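Putative sugar kinase PH1459 (Pyrococcus horikoshii, PDB 3EWM) is a carbohydrate kinase of the PfkB family that binds ATP and probably phosphorylates a sugar, perhaps fructose. Local coordinates at the interface of chains A and B. Numbering follows the deposited sequence. Chains: chain A/B, Uncharacterized sugar kinase PH1459.

The interface of chains A and B. Residues chain A 30, 60-61, 63-64; chain B 22-25.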
ATOM      1  N   LYS A  30      -6.762  -7.456   6.526  1.00 10.44           N
ATOM      2  CA  LYS A  30      -6.937  -6.012   6.544  1.00 10.01           C
ATOM      3  C   LYS A  30      -7.591  -5.602   7.861  1.00 10.29           C
ATOM      4  O   LYS A  30      -8.640  -6.125   8.246  1.00  9.74           O
ATOM      5  CB  LYS A  30      -7.777  -5.558   5.339  1.00 10.19           C
ATOM      6  CG  LYS A  30      -8.468  -4.193   5.471  1.00  9.86           C
ATOM      7  CD  LYS A  30      -8.988  -3.713   4.094  1.00  9.84           C
ATOM      8  CE  LYS A  30     -10.386  -3.089   4.200  1.00 10.17           C
ATOM      9  NZ  LYS A  30     -11.436  -4.090   4.646  1.00 11.00           N
ATOM     10  N   PRO A  60     -11.943   3.300  -0.911  1.00 11.89           N
ATOM     11  CA  PRO A  60     -12.628   2.310  -0.093  1.00 11.49           C
ATOM     12  C   PRO A  60     -11.960   2.095   1.258  1.00 10.27           C
ATOM     13  O   PRO A  60     -12.635   1.780   2.231  1.00  9.05           O
ATOM     14  CB  PRO A  60     -12.505   1.038  -0.916  1.00 11.99           C
ATOM     15  CG  PRO A  60     -12.446   1.551  -2.346  1.00 13.17           C
ATOM     16  CD  PRO A  60     -11.545   2.740  -2.213  1.00 12.12           C
ATOM     17  N   PHE A  61     -10.641   2.248   1.295  1.00  9.46           N
ATOM     18  CA  PHE A  61      -9.894   1.996   2.522  1.00  8.87           C
ATOM     19  C   PHE A  61     -10.130   3.121   3.505  1.00  8.25           C
ATOM     20  O   PHE A  61     -10.254   2.890   4.700  1.00  8.48           O
ATOM     21  CB  PHE A  61      -8.403   1.779   2.224  1.00  8.21           C
ATOM     22  CG  PHE A  61      -8.091   0.407   1.652  1.00  9.83           C
ATOM     23  CD1 PHE A  61      -9.113  -0.549   1.470  1.00  9.19           C
ATOM     24  CD2 PHE A  61      -6.790   0.062   1.316  1.00 10.78           C
ATOM     25  CE1 PHE A  61      -8.837  -1.818   0.974  1.00  9.02           C
ATOM     26  CE2 PHE A  61      -6.504  -1.208   0.820  1.00 11.55           C
ATOM     27  CZ  PHE A  61      -7.527  -2.147   0.647  1.00  9.87           C
ATOM     28  N   GLU A  63     -12.915   4.938   3.527  1.00  7.90           N
ATOM     29  CA  GLU A  63     -14.279   4.673   4.010  1.00  8.96           C
ATOM     30  C   GLU A  63     -14.325   3.599   5.072  1.00  8.16           C
ATOM     31  O   GLU A  63     -14.999   3.760   6.063  1.00  8.31           O
ATOM     32  CB  GLU A  63     -15.179   4.263   2.852  1.00  9.79           C
ATOM     33  CG  GLU A  63     -15.477   5.419   1.929  1.00 13.66           C
ATOM     34  CD  GLU A  63     -15.836   4.965   0.533  1.00 19.30           C
ATOM     35  OE1 GLU A  63     -16.361   3.838   0.384  1.00 20.23           O
ATOM     36  OE2 GLU A  63     -15.596   5.747  -0.416  1.00 20.82           O
ATOM     37  N   TYR A  64     -13.591   2.505   4.854  1.00  8.04           N
ATOM     38  CA  TYR A  64     -13.489   1.442   5.837  1.00  8.89           C
ATOM     39  C   TYR A  64     -13.022   1.943   7.186  1.00  8.11           C
ATOM     40  O   TYR A  64     -13.634   1.648   8.213  1.00  8.86           O
ATOM     41  CB  TYR A  64     -12.548   0.355   5.335  1.00  9.04           C
ATOM     42  CG  TYR A  64     -12.129  -0.665   6.346  1.00 10.28           C
ATOM     43  CD1 TYR A  64     -12.983  -1.707   6.715  1.00 10.84           C
ATOM     44  CD2 TYR A  64     -10.853  -0.623   6.914  1.00 10.97           C
ATOM     45  CE1 TYR A  64     -12.582  -2.662   7.622  1.00 10.00           C
ATOM     46  CE2 TYR A  64     -10.447  -1.577   7.817  1.00 12.20           C
ATOM     47  CZ  TYR A  64     -11.328  -2.590   8.169  1.00 11.55           C
ATOM     48  OH  TYR A  64     -10.929  -3.555   9.064  1.00 13.35           O
TER
ATOM     49  N   LEU B  22     -13.917  -3.536  -1.987  1.00 13.40           N
ATOM     50  CA  LEU B  22     -12.623  -3.432  -1.325  1.00 13.24           C
ATOM     51  C   LEU B  22     -12.722  -2.895   0.093  1.00 13.44           C
ATOM     52  O   LEU B  22     -11.951  -3.304   0.962  1.00 13.73           O
ATOM     53  CB  LEU B  22     -11.671  -2.572  -2.162  1.00 13.19           C
ATOM     54  CG  LEU B  22     -11.207  -3.255  -3.446  1.00 13.13           C
ATOM     55  CD1 LEU B  22     -10.593  -2.234  -4.415  1.00 15.04           C
ATOM     56  CD2 LEU B  22     -10.236  -4.429  -3.137  1.00 11.54           C
ATOM     57  N   LYS B  23     -13.663  -1.978   0.325  1.00 12.97           N
ATOM     58  CA  LYS B  23     -13.888  -1.446   1.655  1.00 13.63           C
ATOM     59  C   LYS B  23     -14.064  -2.593   2.660  1.00 13.51           C
ATOM     60  O   LYS B  23     -13.556  -2.529   3.772  1.00 13.47           O
ATOM     61  CB  LYS B  23     -15.115  -0.535   1.682  1.00 13.68           C
ATOM     62  CG  LYS B  23     -15.479   0.002   3.071  1.00 14.71           C
ATOM     63  CD  LYS B  23     -16.695   0.899   3.033  1.00 15.51           C
ATOM     64  CE  LYS B  23     -17.967   0.074   2.880  1.00 18.75           C
ATOM     65  NZ  LYS B  23     -19.128   0.962   2.704  1.00 23.20           N
ATOM     66  N   ASP B  24     -14.758  -3.646   2.236  1.00 13.21           N
ATOM     67  CA  ASP B  24     -15.179  -4.706   3.153  1.00 13.13           C
ATOM     68  C   ASP B  24     -14.305  -5.941   3.134  1.00 12.74           C
ATOM     69  O   ASP B  24     -14.355  -6.743   4.065  1.00 13.22           O
ATOM     70  CB  ASP B  24     -16.645  -5.071   2.894  1.00 13.31           C
ATOM     71  CG  ASP B  24     -17.538  -3.873   2.969  1.00 12.92           C
ATOM     72  OD1 ASP B  24     -17.434  -3.116   3.949  1.00 12.44           O
ATOM     73  OD2 ASP B  24     -18.318  -3.661   2.029  1.00 15.21           O
ATOM     74  N   VAL B  25     -13.503  -6.093   2.085  1.00 12.41           N
ATOM     75  CA  VAL B  25     -12.631  -7.268   1.928  1.00 12.12           C
ATOM     76  C   VAL B  25     -11.606  -7.337   3.070  1.00 12.49           C
ATOM     77  O   VAL B  25     -10.874  -6.386   3.308  1.00 12.32           O
ATOM     78  CB  VAL B  25     -11.921  -7.294   0.543  1.00 12.04           C
ATOM     79  CG1 VAL B  25     -10.803  -8.357   0.525  1.00 11.26           C
ATOM     80  CG2 VAL B  25     -12.944  -7.561  -0.563  1.00 11.41           C
TER
HETATM   81  O   HOH W   1     -18.592   3.347   1.591  1.00 39.56           O
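With CG anti to the backbone N (chi1 159°) and bends at chi3 and chi4, A:Lys30 turns its terminal nitrogen toward the backbone of B:Lys23 and B:Val25, while B:Lys23 lays its first carbons against the first turn of helix A:60-71. This is part of a two-fold symmetric interface between two PfkB-family kinase chains, plausibly a dimer contact, in which a strand (A:27-33) and that helix receive a loop of chain B. A:Lys30 NZ donates to the carbonyl B:Val25 O at 2.7 Å and to B:Lys23 O at 2.8 Å. In both bonds the nitrogen stands about 50° out of the carbonyl plane and off the lone pairs, although the C=O...N angle to B:Lys23 O is an ordinary 125°. The same NZ lies 3.4 Å above one face of the A:Tyr64 ring, displaced toward its rim. An alanine in place of A:Lys30 would probably leave both loop carbonyls without this donor and let the B:23-25 loop shift from chain A.

The hydrocarbon part of B:Lys23 packs at the start of the helix: its CD lies 3.7 Å from A:Glu63 CB, where the two side chains cross nearly perpendicularly. A bend at chi3 then leads to its terminal nitrogen, which shares a water with the carboxylate; that water is 2.6 Å from A:Glu63 OE1 and 2.7 Å from B:Lys23 NZ, so it bridges what are probably opposite charges that do not touch directly. Alongside, A:Pro60 CB meets B:Leu22 CB at 3.9 Å, both side chains pointing the same way. The A:Phe61 ring presents its edge in plane to a carbonyl, with CE1 3.5 Å from B:Leu22 O.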